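Local coordinates for C protein alpha-antigen (Streptococcus agalactiae, PDB 1YWM), which is a cell-wall-anchored surface protein that may play a role in both virulence and immunity, represented here by its N-terminal domain, at residues D54-I59 and A67-R72. Numbering follows the deposited sequence.
Sequences DPLQLI and AKYVFR
Pro55 leans obliquely over one face of the Tyr69 ring, its CB, CG and CD turned to it and its CG poised over the centre, 3.6 Å from the centroid and 12° off the ring normal, as a CH-pi contact. CB and CD flank this point, CB meeting Tyr69 CD1 and CD meeting Tyr69 CE1, each at 3.6 Å. With CG between the backbone N and the carbonyl carbon (chi1 64°) and chi2 at -100°, Tyr69 turns one face to the proline; at the far end its hydroxyl is hydrogen-bonded to the backbone N of Val81. The same Pro55 CG also touches Phe71 CZ at 3.8 Å, so the proline packs on two aromatic rings of one strand.

Leu56 crosses Tyr69 at about a right angle and brings CD2 to the ring edge, 4.0 Å from Tyr69 CD1. That methyl also rests on Ala67 O, while Ile59 CD1 meets Ala67 CB at 3.6 Å. On the loop side, Asp54 OD2 accepts from Leu56 N (2.9 Å), approached from above the carboxylate plane, forming an Asx turn. Through Pro55, Leu56 and Ile59, the 3-10 turn 55-58 and the start of strand 59-61 pack on strand 66-73 in the fibronectin-like beta sandwich.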
loop_
_atom_site.group_PDB
_atom_site.type_symbol
_atom_site.label_atom_id
_atom_site.label_comp_id
_atom_site.label_asym_id
_atom_site.label_seq_id
_atom_site.Cartn_x
_atom_site.Cartn_y
_atom_site.Cartn_z
ATOM N N ASP A 54 6.692 -8.403 5.051
ATOM C CA ASP A 54 7.817 -9.295 4.897
ATOM C C ASP A 54 7.898 -9.677 3.426
ATOM O O ASP A 54 7.089 -10.480 2.952
ATOM C CB ASP A 54 7.596 -10.554 5.732
ATOM C CG ASP A 54 8.696 -11.580 5.522
ATOM O OD1 ASP A 54 8.620 -12.650 6.151
ATOM O OD2 ASP A 54 9.647 -11.402 4.724
ATOM N N PRO A 55 8.845 -9.079 2.685
ATOM C CA PRO A 55 8.940 -9.325 1.236
ATOM C C PRO A 55 9.090 -10.802 0.884
ATOM O O PRO A 55 8.642 -11.214 -0.200
ATOM C CB PRO A 55 10.184 -8.535 0.809
ATOM C CG PRO A 55 10.280 -7.421 1.848
ATOM C CD PRO A 55 9.874 -8.132 3.163
ATOM N N LEU A 56 9.674 -11.592 1.784
ATOM C CA LEU A 56 9.806 -13.040 1.517
ATOM C C LEU A 56 8.480 -13.749 1.419
ATOM O O LEU A 56 8.369 -14.814 0.799
ATOM C CB LEU A 56 10.722 -13.727 2.533
ATOM C CG LEU A 56 12.211 -13.345 2.484
ATOM C CD1 LEU A 56 13.030 -14.155 3.510
ATOM C CD2 LEU A 56 12.796 -13.491 1.073
ATOM N N GLN A 57 7.442 -13.161 2.015
ATOM C CA GLN A 57 6.126 -13.782 1.941
ATOM C C GLN A 57 5.456 -13.539 0.585
ATOM O O GLN A 57 4.423 -14.131 0.301
ATOM C CB GLN A 57 5.240 -13.345 3.131
ATOM C CG GLN A 57 5.732 -13.916 4.471
ATOM C CD GLN A 57 5.002 -13.371 5.687
ATOM O OE1 GLN A 57 3.962 -12.719 5.567
ATOM N NE2 GLN A 57 5.554 -13.637 6.870
ATOM N N LEU A 58 6.081 -12.725 -0.275
ATOM C CA LEU A 58 5.507 -12.410 -1.583
ATOM C C LEU A 58 5.950 -13.390 -2.655
ATOM O O LEU A 58 5.541 -13.288 -3.808
ATOM C CB LEU A 58 5.851 -10.967 -1.987
ATOM C CG LEU A 58 5.488 -9.885 -0.942
ATOM C CD1 LEU A 58 5.939 -8.492 -1.422
ATOM C CD2 LEU A 58 3.971 -9.910 -0.695
ATOM N N ILE A 59 6.789 -14.352 -2.275
ATOM C CA ILE A 59 7.222 -15.359 -3.240
ATOM C C ILE A 59 7.035 -16.767 -2.715
ATOM O O ILE A 59 6.966 -16.982 -1.504
ATOM C CB ILE A 59 8.674 -15.149 -3.645
ATOM C CG1 ILE A 59 9.580 -15.132 -2.410
ATOM C CG2 ILE A 59 8.813 -13.902 -4.522
ATOM C CD1 ILE A 59 10.873 -15.834 -2.663
ATOM N N ALA A 67 15.705 -17.515 -0.479
ATOM C CA ALA A 67 15.716 -16.245 -1.204
ATOM C C ALA A 67 16.164 -15.157 -0.262
ATOM O O ALA A 67 15.885 -15.233 0.934
ATOM C CB ALA A 67 14.304 -15.934 -1.745
ATOM N N LYS A 68 16.914 -14.191 -0.788
ATOM C CA LYS A 68 17.246 -12.982 -0.037
ATOM C C LYS A 68 16.795 -11.840 -0.928
ATOM O O LYS A 68 17.088 -11.838 -2.129
ATOM C CB LYS A 68 18.749 -12.885 0.283
ATOM C CG LYS A 68 19.119 -11.511 0.892
ATOM C CD LYS A 68 20.244 -11.491 1.937
ATOM C CE LYS A 68 19.989 -10.387 3.001
ATOM N NZ LYS A 68 20.783 -9.138 2.871
ATOM N N TYR A 69 16.017 -10.914 -0.372
ATOM C CA TYR A 69 15.527 -9.801 -1.200
ATOM C C TYR A 69 16.463 -8.616 -1.185
ATOM O O TYR A 69 17.211 -8.404 -0.228
ATOM C CB TYR A 69 14.121 -9.371 -0.762
ATOM C CG TYR A 69 13.992 -8.815 0.628
ATOM C CD1 TYR A 69 13.514 -9.611 1.680
ATOM C CD2 TYR A 69 14.283 -7.483 0.882
ATOM C CE1 TYR A 69 13.357 -9.065 2.981
ATOM C CE2 TYR A 69 14.154 -6.939 2.149
ATOM C CZ TYR A 69 13.667 -7.734 3.185
ATOM O OH TYR A 69 13.541 -7.150 4.422
ATOM N N VAL A 70 16.423 -7.822 -2.255
ATOM C CA VAL A 70 17.247 -6.625 -2.318
ATOM C C VAL A 70 16.396 -5.623 -3.032
ATOM O O VAL A 70 15.850 -5.916 -4.100
ATOM C CB VAL A 70 18.582 -6.785 -3.167
ATOM C CG1 VAL A 70 19.458 -5.509 -2.946
ATOM C CG2 VAL A 70 19.341 -8.009 -2.769
ATOM N N PHE A 71 16.288 -4.443 -2.440
ATOM C CA PHE A 71 15.622 -3.322 -3.100
ATOM C C PHE A 71 16.695 -2.444 -3.728
ATOM O O PHE A 71 17.797 -2.296 -3.180
ATOM C CB PHE A 71 14.856 -2.466 -2.056
ATOM C CG PHE A 71 13.679 -3.165 -1.424
ATOM C CD1 PHE A 71 13.743 -3.617 -0.109
ATOM C CD2 PHE A 71 12.485 -3.326 -2.126
ATOM C CE1 PHE A 71 12.643 -4.237 0.508
ATOM C CE2 PHE A 71 11.376 -3.970 -1.522
ATOM C CZ PHE A 71 11.458 -4.413 -0.202
ATOM N N ARG A 72 16.366 -1.831 -4.857
ATOM C CA ARG A 72 17.212 -0.794 -5.416
ATOM C C ARG A 72 16.314 0.427 -5.587
ATOM O O ARG A 72 15.264 0.333 -6.238
ATOM C CB ARG A 72 17.679 -1.250 -6.797
ATOM C CG ARG A 72 18.443 -0.187 -7.533
ATOM C CD ARG A 72 19.817 -0.029 -7.021
ATOM N NE ARG A 72 20.577 1.000 -7.729
ATOM C CZ ARG A 72 21.770 1.406 -7.336
ATOM N NH1 ARG A 72 22.346 0.822 -6.278
ATOM N NH2 ARG A 72 22.414 2.372 -8.015
#